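Local coordinates for S-adenosylmethionine dependent methyltransferase (Mesorhizobium loti, PDB 3BKW), which probably transfers methyl groups from S-adenosylmethionine to an acceptor substrate, at residues L39-G43 with W60-A66. Residues are numbered along the deposited sequence; the frame is centred on the assembly and turned at random.
With EDO (1,2-ethanediol), chain I.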
ATOM      1  N   LEU A  39      13.354  -6.789   8.844  1.00 28.63           N
ATOM      2  CA  LEU A  39      14.631  -6.154   9.114  1.00 28.51           C
ATOM      3  C   LEU A  39      15.743  -6.800   8.323  1.00 29.18           C
ATOM      4  O   LEU A  39      15.658  -7.978   7.990  1.00 30.35           O
ATOM      5  CB  LEU A  39      15.007  -6.305  10.591  1.00 28.54           C
ATOM      6  CG  LEU A  39      14.089  -5.679  11.634  1.00 27.44           C
ATOM      7  CD1 LEU A  39      14.555  -6.150  13.027  1.00 28.23           C
ATOM      8  CD2 LEU A  39      14.095  -4.145  11.492  1.00 30.40           C
ATOM      9  N   PRO A  40      16.802  -6.032   8.023  1.00 30.17           N
ATOM     10  CA  PRO A  40      17.976  -6.662   7.452  1.00 30.66           C
ATOM     11  C   PRO A  40      18.694  -7.420   8.590  1.00 31.81           C
ATOM     12  O   PRO A  40      18.318  -7.265   9.756  1.00 30.81           O
ATOM     13  CB  PRO A  40      18.813  -5.457   7.025  1.00 30.71           C
ATOM     14  CG  PRO A  40      18.471  -4.429   8.045  1.00 31.74           C
ATOM     15  CD  PRO A  40      17.018  -4.586   8.234  1.00 31.41           C
ATOM     16  N   GLU A  41      19.693  -8.232   8.262  1.00 31.81           N
ATOM     17  CA  GLU A  41      20.534  -8.820   9.305  1.00 31.90           C
ATOM     18  C   GLU A  41      21.170  -7.647  10.094  1.00 31.75           C
ATOM     19  O   GLU A  41      21.818  -6.789   9.506  1.00 32.32           O
ATOM     20  CB  GLU A  41      21.599  -9.730   8.685  1.00 33.49           C
ATOM     21  CG  GLU A  41      22.675 -10.213   9.658  1.00 37.98           C
ATOM     22  CD  GLU A  41      22.118 -10.959  10.849  1.00 44.64           C
ATOM     23  OE1 GLU A  41      21.356 -11.928  10.632  1.00 45.81           O
ATOM     24  OE2 GLU A  41      22.458 -10.577  11.987  1.00 43.35           O
ATOM     25  N   VAL A  42      20.964  -7.619  11.408  1.00 30.68           N
ATOM     26  CA  VAL A  42      21.420  -6.492  12.245  1.00 30.44           C
ATOM     27  C   VAL A  42      22.866  -6.597  12.709  1.00 29.59           C
ATOM     28  O   VAL A  42      23.404  -5.621  13.231  1.00 30.18           O
ATOM     29  CB  VAL A  42      20.474  -6.214  13.459  1.00 30.51           C
ATOM     30  CG1 VAL A  42      19.028  -5.889  12.977  1.00 28.94           C
ATOM     31  CG2 VAL A  42      20.490  -7.358  14.481  1.00 29.99           C
ATOM     32  N   GLY A  43      23.502  -7.760  12.510  1.00 30.34           N
ATOM     33  CA  GLY A  43      24.872  -7.971  12.925  1.00 29.11           C
ATOM     34  C   GLY A  43      25.828  -6.980  12.288  1.00 30.19           C
ATOM     35  O   GLY A  43      25.857  -6.844  11.059  1.00 31.69           O
ATOM     36  N   TRP A  60      17.397  -5.692  22.032  1.00 28.40           N
ATOM     37  CA  TRP A  60      17.306  -6.818  21.083  1.00 27.36           C
ATOM     38  C   TRP A  60      18.388  -6.696  20.006  1.00 27.24           C
ATOM     39  O   TRP A  60      19.089  -7.664  19.715  1.00 27.99           O
ATOM     40  CB  TRP A  60      15.900  -6.915  20.447  1.00 27.78           C
ATOM     41  CG  TRP A  60      15.796  -7.982  19.388  1.00 28.02           C
ATOM     42  CD1 TRP A  60      15.447  -9.277  19.583  1.00 30.41           C
ATOM     43  CD2 TRP A  60      16.094  -7.849  17.985  1.00 27.79           C
ATOM     44  NE1 TRP A  60      15.493  -9.957  18.394  1.00 29.84           N
ATOM     45  CE2 TRP A  60      15.911  -9.118  17.400  1.00 31.68           C
ATOM     46  CE3 TRP A  60      16.513  -6.787  17.180  1.00 30.27           C
ATOM     47  CZ2 TRP A  60      16.093  -9.350  16.025  1.00 31.56           C
ATOM     48  CZ3 TRP A  60      16.703  -7.007  15.812  1.00 29.15           C
ATOM     49  CH2 TRP A  60      16.505  -8.290  15.253  1.00 31.38           C
ATOM     50  N   ALA A  61      18.520  -5.506  19.430  1.00 25.93           N
ATOM     51  CA  ALA A  61      19.491  -5.263  18.364  1.00 26.01           C
ATOM     52  C   ALA A  61      20.918  -5.479  18.848  1.00 26.79           C
ATOM     53  O   ALA A  61      21.732  -6.097  18.141  1.00 28.27           O
ATOM     54  CB  ALA A  61      19.327  -3.862  17.793  1.00 26.44           C
ATOM     55  N   HIS A  62      21.226  -4.964  20.038  1.00 27.55           N
ATOM     56  CA  HIS A  62      22.538  -5.174  20.650  1.00 28.82           C
ATOM     57  C   HIS A  62      22.790  -6.674  20.889  1.00 29.55           C
ATOM     58  O   HIS A  62      23.841  -7.197  20.514  1.00 27.81           O
ATOM     59  CB  HIS A  62      22.677  -4.407  21.969  1.00 28.77           C
ATOM     60  CG  HIS A  62      24.014  -4.591  22.621  1.00 32.61           C
ATOM     61  ND1 HIS A  62      25.124  -3.862  22.255  1.00 34.75           N
ATOM     62  CD2 HIS A  62      24.432  -5.464  23.569  1.00 37.84           C
ATOM     63  CE1 HIS A  62      26.161  -4.252  22.979  1.00 37.17           C
ATOM     64  NE2 HIS A  62      25.767  -5.219  23.788  1.00 34.88           N
ATOM     65  N   GLU A  63      21.813  -7.361  21.474  1.00 28.43           N
ATOM     66  CA  GLU A  63      21.921  -8.820  21.688  1.00 31.71           C
ATOM     67  C   GLU A  63      22.208  -9.589  20.392  1.00 29.52           C
ATOM     68  O   GLU A  63      22.941 -10.591  20.419  1.00 31.86           O
ATOM     69  CB  GLU A  63      20.651  -9.378  22.321  1.00 32.22           C
ATOM     70  CG  GLU A  63      20.428  -8.982  23.752  1.00 38.87           C
ATOM     71  CD  GLU A  63      18.972  -9.142  24.214  1.00 41.59           C
ATOM     72  OE1 GLU A  63      18.183  -9.878  23.564  1.00 55.36           O
ATOM     73  OE2 GLU A  63      18.618  -8.526  25.248  1.00 59.37           O
ATOM     74  N   HIS A  64      21.671  -9.106  19.270  1.00 29.17           N
ATOM     75  CA  HIS A  64      21.848  -9.728  17.954  1.00 29.81           C
ATOM     76  C   HIS A  64      23.018  -9.176  17.125  1.00 30.84           C
ATOM     77  O   HIS A  64      23.075  -9.359  15.903  1.00 31.83           O
ATOM     78  CB  HIS A  64      20.504  -9.748  17.213  1.00 31.11           C
ATOM     79  CG  HIS A  64      19.523 -10.686  17.836  1.00 30.65           C
ATOM     80  ND1 HIS A  64      18.839 -10.391  18.996  1.00 33.51           N
ATOM     81  CD2 HIS A  64      19.162 -11.946  17.496  1.00 40.29           C
ATOM     82  CE1 HIS A  64      18.085 -11.423  19.333  1.00 39.22           C
ATOM     83  NE2 HIS A  64      18.254 -12.375  18.433  1.00 33.94           N
ATOM     84  N   GLY A  65      23.955  -8.506  17.797  1.00 30.26           N
ATOM     85  CA  GLY A  65      25.216  -8.112  17.215  1.00 30.78           C
ATOM     86  C   GLY A  65      25.361  -6.755  16.587  1.00 28.67           C
ATOM     87  O   GLY A  65      26.361  -6.532  15.903  1.00 27.76           O
ATOM     88  N   ALA A  66      24.414  -5.844  16.818  1.00 29.49           N
ATOM     89  CA  ALA A  66      24.519  -4.481  16.290  1.00 27.23           C
ATOM     90  C   ALA A  66      25.782  -3.801  16.821  1.00 28.72           C
ATOM     91  O   ALA A  66      26.068  -3.893  18.023  1.00 30.80           O
ATOM     92  CB  ALA A  66      23.275  -3.648  16.657  1.00 27.38           C
TER
HETATM   93  C1  EDO I 249      17.900 -11.216  13.064  1.00 52.84           C
HETATM   94  O1  EDO I 249      18.741 -11.830  14.045  1.00 46.99           O
HETATM   95  C2  EDO I 249      18.613  -9.975  12.538  1.00 51.34           C
HETATM   96  O2  EDO I 249      17.736  -9.114  11.790  1.00 42.38           O
HETATM   97  O   HOH W   1      22.905 -11.455  14.286  1.00 38.12           O
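A beta-alpha unit has to be closed where the chain enters its strand and its helix stops, and 39-43 and 60-66 do this here. Leu39 lies just after helix 32-38 and sets its CD1 3.6 Å from CZ3 of Trp60, an apolar contact at the far end of an indole that also meets Trp32 edge-to-face. The carbonyl O of Pro40 accepts a hydrogen bond of 2.8 Å from O2 of an ethanediol, probably from the crystallisation liquor, that sits beside the Trp60 ring edge. Glu41 folds back so that OE2 takes the Gly43 N-H (3.0 Å), and a water joins the same OE2 to His64 O, donating to both. Val42 is the buried centre of the contact: its CG1 lies 3.8 Å from Trp60 CZ3, its CG2 3.6 Å from His64 CB, and its O receives a CA-H...O contact from Ala66 CA at 3.4 Å. The CA atoms come nearest at Gly43, 4.3 Å from the CA of Gly65. At its positive phi, a CB on Gly65 would jam against His64 O and also crowd Gly43 CA. Gly65 is the C-prime residue of a Schellman motif (Ala66 N to Ala61 O, Gly65 N to His62 O) ending helix 56-63. Val42, Ala61 and Ala66 all touch Ile47. The contact lies at the N-terminal end of strand 46-50, opposite the cofactor-binding strand ends of the Rossmann-like methyltransferase fold, strand order 3-2-1-4-5-7-6.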